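Local coordinates for protein (soluble lytic transglycosylase SLT70) (Escherichia coli, PDB 1QSA) that cleaves the glycosidic bonds between N-acetylmuramic acid and N-acetylglucosamine in peptidoglycan, forming a 1,6-anhydro bond in the muramic acid residue, at residues A[289-293]-A[315-321]; A[322-326]-A[341-345]. All blocks are in the same frame, centred on the assembly; numbering follows the deposited sequence. Where two conformers were deposited one is given.

Contact 1: residues A[289-293]-A[315-321]; sequences ERRVR and AKEKDEW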
ATOM      1  N   GLU A 289      15.593   3.034 -16.149  1.00 12.30           N
ATOM      2  CA  GLU A 289      14.182   2.942 -16.534  1.00 12.86           C
ATOM      3  C   GLU A 289      13.525   4.322 -16.548  1.00 12.78           C
ATOM      4  O   GLU A 289      12.692   4.619 -17.423  1.00 11.79           O
ATOM      5  CB  GLU A 289      13.419   2.007 -15.590  1.00 13.06           C
ATOM      6  CG  GLU A 289      13.763   0.532 -15.818  1.00 12.93           C
ATOM      7  CD  GLU A 289      13.084  -0.393 -14.833  1.00 17.01           C
ATOM      8  OE1 GLU A 289      13.012  -0.048 -13.630  1.00 16.42           O
ATOM      9  OE2 GLU A 289      12.610  -1.464 -15.259  1.00 16.86           O
ATOM     10  N   ARG A 290      13.872   5.162 -15.568  1.00 13.27           N
ATOM     11  CA  ARG A 290      13.312   6.516 -15.530  1.00 13.77           C
ATOM     12  C   ARG A 290      13.762   7.289 -16.784  1.00 14.32           C
ATOM     13  O   ARG A 290      12.978   8.046 -17.362  1.00 13.97           O
ATOM     14  CB  ARG A 290      13.737   7.270 -14.261  1.00 14.08           C
ATOM     15  CG  ARG A 290      13.172   8.708 -14.161  1.00 15.48           C
ATOM     16  CD  ARG A 290      11.637   8.748 -14.200  1.00 18.49           C
ATOM     17  NE  ARG A 290      11.099  10.113 -14.231  1.00 20.04           N
ATOM     18  CZ  ARG A 290      10.803  10.785 -15.343  1.00 19.54           C
ATOM     19  NH1 ARG A 290      10.981  10.223 -16.530  1.00 17.26           N
ATOM     20  NH2 ARG A 290      10.317  12.020 -15.274  1.00 21.39           N
ATOM     21  N   ARG A 291      15.000   7.050 -17.223  1.00 12.89           N
ATOM     22  CA  ARG A 291      15.542   7.707 -18.417  1.00 12.25           C
ATOM     23  C   ARG A 291      14.833   7.198 -19.678  1.00 12.35           C
ATOM     24  O   ARG A 291      14.620   7.959 -20.626  1.00 11.70           O
ATOM     25  CB  ARG A 291      17.050   7.496 -18.514  1.00 13.58           C
ATOM     26  CG  ARG A 291      17.711   8.279 -19.643  1.00 12.77           C
ATOM     27  CD  ARG A 291      17.369   9.758 -19.576  1.00 14.13           C
ATOM     28  NE  ARG A 291      17.960  10.529 -20.678  1.00 15.15           N
ATOM     29  CZ  ARG A 291      17.395  10.684 -21.871  1.00 16.47           C
ATOM     30  NH1 ARG A 291      16.244  10.079 -22.155  1.00 13.87           N
ATOM     31  NH2 ARG A 291      18.012  11.413 -22.800  1.00 17.89           N
ATOM     32  N   VAL A 292      14.501   5.905 -19.700  1.00 12.24           N
ATOM     33  CA  VAL A 292      13.754   5.317 -20.822  1.00 11.38           C
ATOM     34  C   VAL A 292      12.383   5.998 -20.874  1.00 12.60           C
ATOM     35  O   VAL A 292      11.873   6.330 -21.957  1.00 11.18           O
ATOM     36  CB  VAL A 292      13.536   3.779 -20.619  1.00 11.84           C
ATOM     37  CG1 VAL A 292      12.512   3.237 -21.605  1.00 12.05           C
ATOM     38  CG2 VAL A 292      14.868   3.026 -20.765  1.00 12.45           C
ATOM     39  N   ARG A 293      11.780   6.203 -19.706  1.00 10.69           N
ATOM     40  CA  ARG A 293      10.467   6.852 -19.651  1.00 10.99           C
ATOM     41  C   ARG A 293      10.526   8.290 -20.140  1.00 11.93           C
ATOM     42  O   ARG A 293       9.577   8.759 -20.776  1.00 13.08           O
ATOM     43  CB  ARG A 293       9.850   6.750 -18.253  1.00 10.64           C
ATOM     44  CG  ARG A 293       9.424   5.313 -17.917  1.00  9.91           C
ATOM     45  CD  ARG A 293       8.600   5.194 -16.641  1.00 10.12           C
ATOM     46  NE  ARG A 293       8.113   3.817 -16.505  1.00 12.19           N
ATOM     47  CZ  ARG A 293       8.722   2.859 -15.801  1.00 14.19           C
ATOM     48  NH1 ARG A 293       9.772   3.141 -15.044  1.00 14.35           N
ATOM     49  NH2 ARG A 293       8.223   1.629 -15.781  1.00 14.75           N
ATOM     50  N   ALA A 315      16.082  -6.645 -16.462  1.00 18.55           N
ATOM     51  CA  ALA A 315      15.014  -5.661 -16.608  1.00 17.87           C
ATOM     52  C   ALA A 315      14.273  -5.800 -17.941  1.00 18.50           C
ATOM     53  O   ALA A 315      13.069  -5.571 -18.008  1.00 17.97           O
ATOM     54  CB  ALA A 315      15.575  -4.260 -16.456  1.00 17.76           C
ATOM     55  N   LYS A 316      14.980  -6.248 -18.977  1.00 17.31           N
ATOM     56  CA  LYS A 316      14.401  -6.411 -20.306  1.00 18.49           C
ATOM     57  C   LYS A 316      13.327  -7.493 -20.387  1.00 19.27           C
ATOM     58  O   LYS A 316      12.618  -7.597 -21.394  1.00 20.16           O
ATOM     59  CB  LYS A 316      15.500  -6.665 -21.343  1.00 18.83           C
ATOM     60  CG  LYS A 316      16.414  -5.482 -21.558  1.00 20.74           C
ATOM     61  CD  LYS A 316      17.463  -5.816 -22.615  1.00 25.20           C
ATOM     62  CE  LYS A 316      18.480  -4.706 -22.775  1.00 26.55           C
ATOM     63  NZ  LYS A 316      19.517  -5.071 -23.789  1.00 32.03           N
ATOM     64  N   GLU A 317      13.216  -8.286 -19.322  1.00 19.30           N
ATOM     65  CA  GLU A 317      12.209  -9.352 -19.217  1.00 20.49           C
ATOM     66  C   GLU A 317      10.821  -8.766 -18.928  1.00 17.70           C
ATOM     67  O   GLU A 317       9.804  -9.426 -19.140  1.00 17.52           O
ATOM     68  CB  GLU A 317      12.538 -10.289 -18.044  1.00 23.11           C
ATOM     69  CG  GLU A 317      13.944 -10.886 -18.035  1.00 28.49           C
ATOM     70  CD  GLU A 317      14.104 -12.084 -18.956  1.00 31.66           C
ATOM     71  OE1 GLU A 317      13.110 -12.521 -19.581  1.00 33.65           O
ATOM     72  OE2 GLU A 317      15.239 -12.599 -19.036  1.00 30.76           O
ATOM     73  N   LYS A 318      10.781  -7.545 -18.404  1.00 16.70           N
ATOM     74  CA  LYS A 318       9.500  -6.926 -18.044  1.00 15.88           C
ATOM     75  C   LYS A 318       8.581  -6.667 -19.240  1.00 15.18           C
ATOM     76  O   LYS A 318       9.049  -6.305 -20.329  1.00 13.49           O
ATOM     77  CB  LYS A 318       9.735  -5.634 -17.257  1.00 15.14           C
ATOM     78  CG  LYS A 318      10.498  -5.832 -15.946  1.00 17.34           C
ATOM     79  CD  LYS A 318      10.771  -4.494 -15.267  1.00 16.07           C
ATOM     80  CE  LYS A 318      11.599  -4.662 -14.009  1.00 16.50           C
ATOM     81  NZ  LYS A 318      11.928  -3.349 -13.352  1.00 18.49           N
ATOM     82  N   ASP A 319       7.277  -6.861 -19.025  1.00 14.61           N
ATOM     83  CA  ASP A 319       6.259  -6.660 -20.059  1.00 14.49           C
ATOM     84  C   ASP A 319       6.467  -5.368 -20.838  1.00 14.57           C
ATOM     85  O   ASP A 319       6.483  -5.374 -22.067  1.00 14.84           O
ATOM     86  CB  ASP A 319       4.860  -6.556 -19.441  1.00 17.71           C
ATOM     87  CG  ASP A 319       4.285  -7.894 -19.045  1.00 20.86           C
ATOM     88  OD1 ASP A 319       4.964  -8.935 -19.194  1.00 19.82           O
ATOM     89  OD2 ASP A 319       3.123  -7.892 -18.587  1.00 21.81           O
ATOM     90  N   GLU A 320       6.562  -4.258 -20.113  1.00 13.56           N
ATOM     91  CA  GLU A 320       6.733  -2.958 -20.749  1.00 14.32           C
ATOM     92  C   GLU A 320       7.927  -2.864 -21.692  1.00 14.29           C
ATOM     93  O   GLU A 320       7.795  -2.353 -22.810  1.00 13.25           O
ATOM     94  CB  GLU A 320       6.794  -1.820 -19.713  1.00 15.10           C
ATOM     95  CG  GLU A 320       7.925  -1.914 -18.674  1.00 15.83           C
ATOM     96  CD  GLU A 320       7.483  -2.515 -17.366  1.00 17.75           C
ATOM     97  OE1 GLU A 320       6.645  -3.441 -17.378  1.00 18.56           O
ATOM     98  OE2 GLU A 320       8.009  -2.094 -16.313  1.00 17.41           O
ATOM     99  N   TRP A 321       9.074  -3.398 -21.274  1.00 13.58           N
ATOM    100  CA  TRP A 321      10.269  -3.300 -22.100  1.00 12.78           C
ATOM    101  C   TRP A 321      10.240  -4.250 -23.288  1.00 13.39           C
ATOM    102  O   TRP A 321      10.862  -3.977 -24.318  1.00 12.54           O
ATOM    103  CB  TRP A 321      11.533  -3.417 -21.255  1.00 12.63           C
ATOM    104  CG  TRP A 321      11.541  -2.461 -20.073  1.00 12.93           C
ATOM    105  CD1 TRP A 321      12.023  -2.726 -18.827  1.00 13.25           C
ATOM    106  CD2 TRP A 321      10.999  -1.118 -20.015  1.00 13.75           C
ATOM    107  NE1 TRP A 321      11.814  -1.650 -17.992  1.00 13.00           N
ATOM    108  CE2 TRP A 321      11.191  -0.648 -18.693  1.00 15.16           C
ATOM    109  CE3 TRP A 321      10.362  -0.276 -20.945  1.00 14.17           C
ATOM    110  CZ2 TRP A 321      10.768   0.628 -18.269  1.00 14.90           C
ATOM    111  CZ3 TRP A 321       9.939   0.997 -20.522  1.00 12.05           C
ATOM    112  CH2 TRP A 321      10.147   1.433 -19.193  1.00 12.32           C
TER
HETATM  113  O   HOH W   1       9.781  -0.696 -14.876  1.00 23.59           O

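Contact 2: residues A[322-326]-A[341-345]; sequences RYWQA and ILHQL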
ATOM      1  N   ARG A 322       9.527  -5.366 -23.149  1.00 13.02           N
ATOM      2  CA  ARG A 322       9.371  -6.280 -24.274  1.00 13.99           C
ATOM      3  C   ARG A 322       8.482  -5.587 -25.321  1.00 14.37           C
ATOM      4  O   ARG A 322       8.785  -5.607 -26.523  1.00 13.11           O
ATOM      5  CB  ARG A 322       8.745  -7.598 -23.826  1.00 15.27           C
ATOM      6  CG  ARG A 322       9.694  -8.438 -22.987  1.00 18.21           C
ATOM      7  CD  ARG A 322       8.993  -9.636 -22.393  1.00 26.30           C
ATOM      8  NE  ARG A 322       8.603 -10.607 -23.411  1.00 31.47           N
ATOM      9  CZ  ARG A 322       7.622 -11.494 -23.263  1.00 34.45           C
ATOM     10  NH1 ARG A 322       6.900 -11.523 -22.150  1.00 32.42           N
ATOM     11  NH2 ARG A 322       7.342 -12.340 -24.246  1.00 36.01           N
ATOM     12  N   TYR A 323       7.415  -4.922 -24.868  1.00 12.32           N
ATOM     13  CA  TYR A 323       6.540  -4.223 -25.808  1.00 10.89           C
ATOM     14  C   TYR A 323       7.302  -3.112 -26.520  1.00 11.81           C
ATOM     15  O   TYR A 323       7.198  -2.981 -27.738  1.00 12.40           O
ATOM     16  CB  TYR A 323       5.305  -3.601 -25.124  1.00 12.60           C
ATOM     17  CG  TYR A 323       4.485  -2.773 -26.113  1.00 12.49           C
ATOM     18  CD1 TYR A 323       3.579  -3.382 -26.988  1.00 11.23           C
ATOM     19  CD2 TYR A 323       4.679  -1.390 -26.226  1.00 13.39           C
ATOM     20  CE1 TYR A 323       2.896  -2.636 -27.960  1.00 11.13           C
ATOM     21  CE2 TYR A 323       4.006  -0.642 -27.184  1.00  9.42           C
ATOM     22  CZ  TYR A 323       3.120  -1.267 -28.047  1.00 11.52           C
ATOM     23  OH  TYR A 323       2.461  -0.533 -28.989  1.00 11.93           O
ATOM     24  N   TRP A 324       8.067  -2.316 -25.777  1.00 10.56           N
ATOM     25  CA  TRP A 324       8.784  -1.209 -26.424  1.00 11.72           C
ATOM     26  C   TRP A 324       9.910  -1.684 -27.336  1.00 11.85           C
ATOM     27  O   TRP A 324      10.257  -1.004 -28.309  1.00 12.51           O
ATOM     28  CB  TRP A 324       9.192  -0.134 -25.412  1.00 11.06           C
ATOM     29  CG  TRP A 324       7.968   0.645 -24.951  1.00  9.64           C
ATOM     30  CD1 TRP A 324       7.343   0.554 -23.731  1.00 11.84           C
ATOM     31  CD2 TRP A 324       7.159   1.529 -25.745  1.00 12.17           C
ATOM     32  NE1 TRP A 324       6.191   1.308 -23.727  1.00  8.91           N
ATOM     33  CE2 TRP A 324       6.051   1.919 -24.945  1.00 10.66           C
ATOM     34  CE3 TRP A 324       7.260   2.026 -27.058  1.00 11.78           C
ATOM     35  CZ2 TRP A 324       5.049   2.777 -25.411  1.00 12.08           C
ATOM     36  CZ3 TRP A 324       6.257   2.887 -27.524  1.00 12.85           C
ATOM     37  CH2 TRP A 324       5.164   3.252 -26.697  1.00 11.38           C
ATOM     38  N   GLN A 325      10.414  -2.890 -27.082  1.00 11.92           N
ATOM     39  CA  GLN A 325      11.432  -3.468 -27.967  1.00 13.80           C
ATOM     40  C   GLN A 325      10.720  -3.811 -29.280  1.00 14.11           C
ATOM     41  O   GLN A 325      11.246  -3.566 -30.367  1.00 14.07           O
ATOM     42  CB  GLN A 325      12.026  -4.736 -27.353  0.58 14.31           C
ATOM     43  CG  GLN A 325      13.101  -5.388 -28.224  0.58 18.44           C
ATOM     44  CD  GLN A 325      14.302  -4.487 -28.444  0.58 19.92           C
ATOM     45  OE1 GLN A 325      14.319  -3.659 -29.360  0.58 18.87           O
ATOM     46  NE2 GLN A 325      15.315  -4.641 -27.599  0.58 20.34           N
ATOM     47  N   ALA A 326       9.517  -4.376 -29.162  1.00 13.32           N
ATOM     48  CA  ALA A 326       8.703  -4.724 -30.321  1.00 12.39           C
ATOM     49  C   ALA A 326       8.364  -3.452 -31.102  1.00 13.32           C
ATOM     50  O   ALA A 326       8.394  -3.451 -32.330  1.00 12.26           O
ATOM     51  CB  ALA A 326       7.435  -5.420 -29.877  1.00 13.66           C
ATOM     52  N   ILE A 341       7.230 -11.214 -30.483  1.00 16.31           N
ATOM     53  CA  ILE A 341       7.250 -10.672 -29.122  1.00 17.35           C
ATOM     54  C   ILE A 341       5.825 -10.330 -28.704  1.00 17.16           C
ATOM     55  O   ILE A 341       5.396 -10.671 -27.597  1.00 17.98           O
ATOM     56  CB  ILE A 341       8.128  -9.387 -28.991  1.00 15.89           C
ATOM     57  CG1 ILE A 341       9.611  -9.724 -29.192  1.00 17.54           C
ATOM     58  CG2 ILE A 341       7.905  -8.729 -27.600  1.00 17.70           C
ATOM     59  CD1 ILE A 341      10.527  -8.495 -29.240  1.00 17.74           C
ATOM     60  N   LEU A 342       5.097  -9.654 -29.590  1.00 16.21           N
ATOM     61  CA  LEU A 342       3.709  -9.259 -29.331  1.00 16.00           C
ATOM     62  C   LEU A 342       2.832 -10.494 -29.120  1.00 17.53           C
ATOM     63  O   LEU A 342       2.016 -10.527 -28.208  1.00 15.78           O
ATOM     64  CB  LEU A 342       3.173  -8.395 -30.480  1.00 16.56           C
ATOM     65  CG  LEU A 342       3.868  -7.035 -30.649  1.00 18.31           C
ATOM     66  CD1 LEU A 342       3.208  -6.264 -31.787  1.00 18.43           C
ATOM     67  CD2 LEU A 342       3.784  -6.220 -29.344  1.00 18.29           C
ATOM     68  N   HIS A 343       3.026 -11.530 -29.936  1.00 16.39           N
ATOM     69  CA  HIS A 343       2.234 -12.748 -29.785  1.00 18.66           C
ATOM     70  C   HIS A 343       2.547 -13.452 -28.463  1.00 17.27           C
ATOM     71  O   HIS A 343       1.651 -14.025 -27.843  1.00 18.31           O
ATOM     72  CB  HIS A 343       2.426 -13.686 -30.985  1.00 20.15           C
ATOM     73  CG  HIS A 343       1.594 -13.313 -32.175  1.00 21.77           C
ATOM     74  ND1 HIS A 343       2.107 -13.239 -33.453  1.00 24.15           N
ATOM     75  CD2 HIS A 343       0.284 -12.992 -32.280  1.00 22.57           C
ATOM     76  CE1 HIS A 343       1.149 -12.888 -34.293  1.00 24.71           C
ATOM     77  NE2 HIS A 343       0.033 -12.731 -33.605  1.00 23.29           N
ATOM     78  N   GLN A 344       3.806 -13.401 -28.027  1.00 17.51           N
ATOM     79  CA  GLN A 344       4.177 -14.011 -26.745  1.00 19.61           C
ATOM     80  C   GLN A 344       3.512 -13.233 -25.608  1.00 19.59           C
ATOM     81  O   GLN A 344       3.030 -13.814 -24.641  1.00 18.61           O
ATOM     82  CB  GLN A 344       5.692 -14.038 -26.563  0.54 20.15           C
ATOM     83  CG  GLN A 344       6.359 -15.164 -27.328  0.54 24.03           C
ATOM     84  CD  GLN A 344       5.734 -16.515 -27.019  0.54 26.11           C
ATOM     85  OE1 GLN A 344       5.894 -17.053 -25.921  0.54 25.06           O
ATOM     86  NE2 GLN A 344       4.991 -17.056 -27.981  0.54 27.33           N
ATOM     87  N   LEU A 345       3.478 -11.911 -25.745  1.00 18.44           N
ATOM     88  CA  LEU A 345       2.861 -11.059 -24.729  1.00 19.07           C
ATOM     89  C   LEU A 345       1.365 -11.332 -24.604  1.00 18.05           C
ATOM     90  O   LEU A 345       0.835 -11.379 -23.495  1.00 18.64           O
ATOM     91  CB  LEU A 345       3.103  -9.580 -25.050  1.00 19.44           C
ATOM     92  CG  LEU A 345       4.412  -8.967 -24.559  1.00 20.04           C
ATOM     93  CD1 LEU A 345       4.506  -7.525 -25.044  1.00 20.55           C
ATOM     94  CD2 LEU A 345       4.460  -9.013 -23.031  1.00 22.41           C
TER

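Contact 1: residues A[289-293]-A[315-321]
Glu289 and Ala315 bring the two backbones closest, their CA atoms 8.6 Å apart, and the segments meet through side chains, with one bridging water. Residues 289-293 form a regular turn inside helix 285-298; residues 315-321 run through a turn closed by Lys318 N to Ala315 O and then into helix 319-331, with Lys318 at its N-cap position. Glu289 extends from its helix, CG anti to the carbonyl carbon, and delivers a single oxygen, OE2, to two donors. Trp321 NE1 reaches Glu289 OE2 at 2.9 Å in an almost straight bond (177°) lying in the indole plane but on the anti side of the carboxylate, 23° out of its plane. Lys318 NZ takes the syn lone pair of Glu289 OE2 at 2.8 Å, completing a salt bridge. These two grips should favour the charged carboxylate in a largely buried setting. In the alpha-superhelical part of Slt70, this tie joins two helices separated in sequence by helix 301-310, whose Leu308 packs against both Val292 and Trp321. On the indole's six-membered ring, Val292 CG1 meets Trp321 CZ3 at 3.6 Å, while Trp321 CZ2 lies over one face of the Arg293 guanidinium, 3.7 Å from Arg293 NH2, the two planes inclined by 50°. Arg293 NH2 has its main partner in Glu577 of helix 572-578; its salt bridge to Glu320 OE2 is long, at 3.8 Å. A water accepts from Arg293 NH2 and donates to Glu320 OE2 at 2.7 Å, and more weakly to Glu289 OE2, placing a proton donor between the two carboxylates.

Contact 2: residues A[322-326]-A[341-345]
With CG anti to the carbonyl carbon (chi1 -71°) and a bend at chi3 (68°), Arg322 runs across to the facing helix, where it and Leu345 lie alongside each other, pointing opposite ways. Leu345 thereby lies under one face of the guanidinium, its CD2 3.6 Å from Arg322 NH1, while CB of Gln344 sits at the edge, 3.3 Å from Arg322 NH2. The side chain of Leu345 offers the guanidinium no acceptor; Arg322 NH1 is hydrogen-bonded to Gln348, just past helix 335-346. Ile341 puts CG2 against the backbone, 3.4 Å from Arg322 O. The two segments belong to consecutive helices, 319-331 and 335-346, which form an antiparallel helical hairpin of the alpha-superhelix; their local axes approach to 9.6 Å at an angle of 151°. At Ala326, whose CB points at the partner helix, the backbones come close, its CA 6.2 Å from that of Ile341. Leu342 CD2 touches both Ala326 CB, at 3.8 Å, and Tyr323 CD1, at 3.7 Å, meeting the phenol ring obliquely. Farther along that ring, the hydroxyl of Tyr323 is hydrogen-bonded to Arg359, and helix 351-359 also packs on Leu342 and Leu345 through Ala356.

Contacts 1 and 2 follow one another along the chain, the first closing before the second opens, and their centres lie about 12 Å apart on the same side of the molecule's centre. Helix 319-331 belongs to both: its N-terminal end is tied back to helix 285-298 in contact 1, and its next turn packs forward on helix 335-346 in contact 2. Arg322 CD also touches Glu317 O at 3.4 Å, so the two regions are in direct contact. Helix 319-331 thus links the helix two before it to the helix that follows it, while helix 572-578, from the C-terminal part of the chain, packs against residues of both contacts, including Trp321 and Tyr323.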